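Long-range contact in glycosyltransferase (Streptomyces viridochromogenes, PDB 2IUY), which probably transfers a sugar, with retention of anomeric configuration, from a nucleotide donor during biosynthesis of the antibiotic avilamycin A: residues V6-R14 with I32-M40. Residues are numbered along the deposited sequence; the frame is centred on the assembly and turned at random.
Sequences VALVNIPLR and IQWVVANLM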
loop_
_atom_site.group_PDB
_atom_site.type_symbol
_atom_site.label_atom_id
_atom_site.label_comp_id
_atom_site.label_asym_id
_atom_site.label_seq_id
_atom_site.Cartn_x
_atom_site.Cartn_y
_atom_site.Cartn_z
ATOM N N VAL A 6 7.143 20.115 -2.743
ATOM C CA VAL A 6 5.952 19.279 -2.500
ATOM C C VAL A 6 5.894 18.943 -1.007
ATOM O O VAL A 6 6.852 18.379 -0.442
ATOM C CB VAL A 6 5.904 17.965 -3.334
ATOM C CG1 VAL A 6 4.529 17.188 -3.110
ATOM C CG2 VAL A 6 6.208 18.183 -4.876
ATOM N N ALA A 7 4.803 19.332 -0.363
ATOM C CA ALA A 7 4.535 18.921 1.007
ATOM C C ALA A 7 3.736 17.639 0.936
ATOM O O ALA A 7 2.613 17.654 0.422
ATOM C CB ALA A 7 3.761 19.991 1.749
ATOM N N LEU A 8 4.339 16.532 1.410
ATOM C CA LEU A 8 3.722 15.202 1.415
ATOM C C LEU A 8 3.263 14.937 2.807
ATOM O O LEU A 8 4.113 14.894 3.686
ATOM C CB LEU A 8 4.721 14.089 1.090
ATOM C CG LEU A 8 5.071 13.737 -0.341
ATOM C CD1 LEU A 8 6.086 12.529 -0.319
ATOM C CD2 LEU A 8 3.781 13.484 -1.177
ATOM N N VAL A 9 1.952 14.716 3.005
ATOM C CA VAL A 9 1.402 14.612 4.346
ATOM C C VAL A 9 1.087 13.175 4.550
ATOM O O VAL A 9 0.155 12.632 3.943
ATOM C CB VAL A 9 0.102 15.516 4.607
ATOM C CG1 VAL A 9 -0.182 15.617 6.113
ATOM C CG2 VAL A 9 0.298 16.946 4.068
ATOM N N ASN A 10 1.903 12.543 5.391
ATOM C CA ASN A 10 1.685 11.184 5.829
ATOM C C ASN A 10 0.557 11.203 6.827
ATOM O O ASN A 10 0.314 12.231 7.474
ATOM C CB ASN A 10 2.949 10.671 6.545
ATOM C CG ASN A 10 2.809 9.257 7.038
ATOM O OD1 ASN A 10 2.371 8.380 6.296
ATOM N ND2 ASN A 10 3.212 9.009 8.280
ATOM N N ILE A 11 -0.088 10.049 6.978
ATOM C CA ILE A 11 -1.146 9.824 7.976
ATOM C C ILE A 11 -0.491 9.803 9.370
ATOM O O ILE A 11 0.337 8.916 9.654
ATOM C CB ILE A 11 -1.910 8.486 7.708
ATOM C CG1 ILE A 11 -3.046 8.303 8.718
ATOM C CG2 ILE A 11 -0.943 7.240 7.766
ATOM C CD1 ILE A 11 -4.029 7.153 8.351
ATOM N N PRO A 12 -0.802 10.811 10.223
ATOM C CA PRO A 12 -0.161 10.890 11.574
ATOM C C PRO A 12 -0.699 9.837 12.571
ATOM O O PRO A 12 -1.856 9.902 12.990
ATOM C CB PRO A 12 -0.437 12.345 12.039
ATOM C CG PRO A 12 -1.163 13.022 10.936
ATOM C CD PRO A 12 -1.701 11.953 9.959
ATOM N N LEU A 13 0.140 8.860 12.916
ATOM C CA LEU A 13 -0.254 7.765 13.744
ATOM C C LEU A 13 0.889 7.444 14.685
ATOM O O LEU A 13 2.036 7.386 14.269
ATOM C CB LEU A 13 -0.531 6.498 12.892
ATOM C CG LEU A 13 -1.817 6.419 12.040
ATOM C CD1 LEU A 13 -1.913 5.076 11.254
ATOM C CD2 LEU A 13 -3.072 6.589 12.934
ATOM N N ARG A 14 0.562 7.165 15.947
ATOM C CA ARG A 14 1.622 6.801 16.877
ATOM C C ARG A 14 1.924 5.334 16.828
ATOM O O ARG A 14 1.066 4.532 16.485
ATOM C CB ARG A 14 1.266 7.247 18.298
ATOM C CG ARG A 14 1.484 8.764 18.455
ATOM C CD ARG A 14 1.007 9.181 19.771
ATOM N NE ARG A 14 0.448 10.518 19.700
ATOM C CZ ARG A 14 1.123 11.618 20.001
ATOM N NH1 ARG A 14 2.384 11.531 20.394
ATOM N NH2 ARG A 14 0.516 12.795 19.912
ATOM N N ILE A 32 0.157 2.763 4.249
ATOM C CA ILE A 32 0.241 4.159 3.749
ATOM C C ILE A 32 1.646 4.776 3.803
ATOM O O ILE A 32 2.057 5.543 2.905
ATOM C CB ILE A 32 -0.771 5.134 4.449
ATOM C CG1 ILE A 32 -2.219 4.753 4.077
ATOM C CG2 ILE A 32 -0.464 6.634 4.102
ATOM C CD1 ILE A 32 -3.316 5.472 4.964
ATOM N N GLN A 33 2.363 4.428 4.870
ATOM C CA GLN A 33 3.693 4.942 5.161
ATOM C C GLN A 33 4.702 4.411 4.146
ATOM O O GLN A 33 5.596 5.128 3.742
ATOM C CB GLN A 33 4.092 4.574 6.591
ATOM C CG GLN A 33 3.208 5.198 7.647
ATOM C CD GLN A 33 2.079 4.263 8.163
ATOM O OE1 GLN A 33 1.658 3.311 7.487
ATOM N NE2 GLN A 33 1.598 4.546 9.352
ATOM N N TRP A 34 4.537 3.158 3.733
ATOM C CA TRP A 34 5.293 2.590 2.629
ATOM C C TRP A 34 4.952 3.312 1.307
ATOM O O TRP A 34 5.837 3.658 0.541
ATOM C CB TRP A 34 5.076 1.052 2.511
ATOM C CG TRP A 34 6.053 0.323 3.429
ATOM C CD1 TRP A 34 5.762 -0.386 4.561
ATOM C CD2 TRP A 34 7.477 0.334 3.308
ATOM N NE1 TRP A 34 6.938 -0.819 5.158
ATOM C CE2 TRP A 34 8.001 -0.399 4.396
ATOM C CE3 TRP A 34 8.365 0.870 2.362
ATOM C CZ2 TRP A 34 9.369 -0.624 4.551
ATOM C CZ3 TRP A 34 9.728 0.668 2.534
ATOM C CH2 TRP A 34 10.213 -0.062 3.622
ATOM N N VAL A 35 3.679 3.571 1.072
ATOM C CA VAL A 35 3.292 4.307 -0.159
ATOM C C VAL A 35 4.043 5.626 -0.234
ATOM O O VAL A 35 4.600 5.970 -1.266
ATOM C CB VAL A 35 1.770 4.533 -0.268
ATOM C CG1 VAL A 35 1.421 5.375 -1.529
ATOM C CG2 VAL A 35 1.027 3.169 -0.288
ATOM N N VAL A 36 4.032 6.373 0.855
ATOM C CA VAL A 36 4.616 7.725 0.905
ATOM C C VAL A 36 6.138 7.674 0.692
ATOM O O VAL A 36 6.686 8.512 0.018
ATOM C CB VAL A 36 4.246 8.423 2.255
ATOM C CG1 VAL A 36 4.861 9.809 2.346
ATOM C CG2 VAL A 36 2.709 8.533 2.395
ATOM N N ALA A 37 6.807 6.665 1.288
ATOM C CA ALA A 37 8.229 6.425 1.107
ATOM C C ALA A 37 8.590 6.200 -0.382
ATOM O O ALA A 37 9.526 6.806 -0.887
ATOM C CB ALA A 37 8.681 5.227 1.985
ATOM N N ASN A 38 7.827 5.350 -1.057
ATOM C CA ASN A 38 8.071 4.976 -2.419
ATOM C C ASN A 38 7.754 6.145 -3.371
ATOM O O ASN A 38 8.516 6.415 -4.342
ATOM C CB ASN A 38 7.214 3.727 -2.811
ATOM C CG ASN A 38 7.784 2.430 -2.252
ATOM O OD1 ASN A 38 8.942 2.062 -2.527
ATOM N ND2 ASN A 38 6.953 1.697 -1.516
ATOM N N LEU A 39 6.647 6.820 -3.082
ATOM C CA LEU A 39 6.276 8.080 -3.760
ATOM C C LEU A 39 7.372 9.143 -3.644
ATOM O O LEU A 39 7.791 9.749 -4.637
ATOM C CB LEU A 39 4.911 8.633 -3.262
ATOM C CG LEU A 39 4.506 9.958 -3.966
ATOM C CD1 LEU A 39 4.569 9.834 -5.518
ATOM C CD2 LEU A 39 3.180 10.524 -3.548
HETATM N N MSE A 40 7.801 9.364 -2.417
HETATM C CA MSE A 40 8.809 10.350 -2.091
HETATM C C MSE A 40 10.127 10.114 -2.859
HETATM O O MSE A 40 10.777 11.057 -3.283
HETATM C CB MSE A 40 9.035 10.258 -0.585
HETATM C CG MSE A 40 10.242 10.962 -0.064
HETATM SE SE MSE A 40 10.312 10.609 1.865
HETATM C CE MSE A 40 11.204 8.840 1.825
#
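L8 projects from the end of strand 5-9 onto helix 31-45 and splits its two methyls between three helix residues. CD1 lies 3.7 Å from CB of M40, a selenomethionine, and 4.0 Å from V36 CG1. CD2 meets L39 CD2 at 3.8 Å.

A second apolar patch forms past the strand, where I11 and I32 cross at about a right angle. Their CG2 methyls are 3.7 Å apart. The extended CG1 arm of I11, anti to the backbone N (chi1 -177°), brings its CD1 to 3.8 Å from I32 CD1. L13, more exposed, lies at the edge of the contact near the Q33 side chain.

Between the patches sits the amide of N10. Its OD1 is 3.6 Å from Q33 CG and 3.9 Å from V36 CG2. These neighbours are carbon, and the buried oxygen has no hydrogen-bond partner in the model. The other end of the amide is held, since ND2 bonds to the carbonyl of G54. No hydrogen bond joins the two segments.

The axes of strand 6-9 and helix 32-40 run nearly antiparallel and come within 10.0 Å of each other. The two elements open the beta-alpha-beta unit that continues into strand 49-53, in the N-terminal Rossmann-like domain of this GT-B fold. Q33 lies close to G30, a UDP-binding residue. Strand 5-9 is flanked by strands 49-53 and 87-90, and L8 also touches V50 and H89 on them. Helix 73-82 packs against A7 and V9.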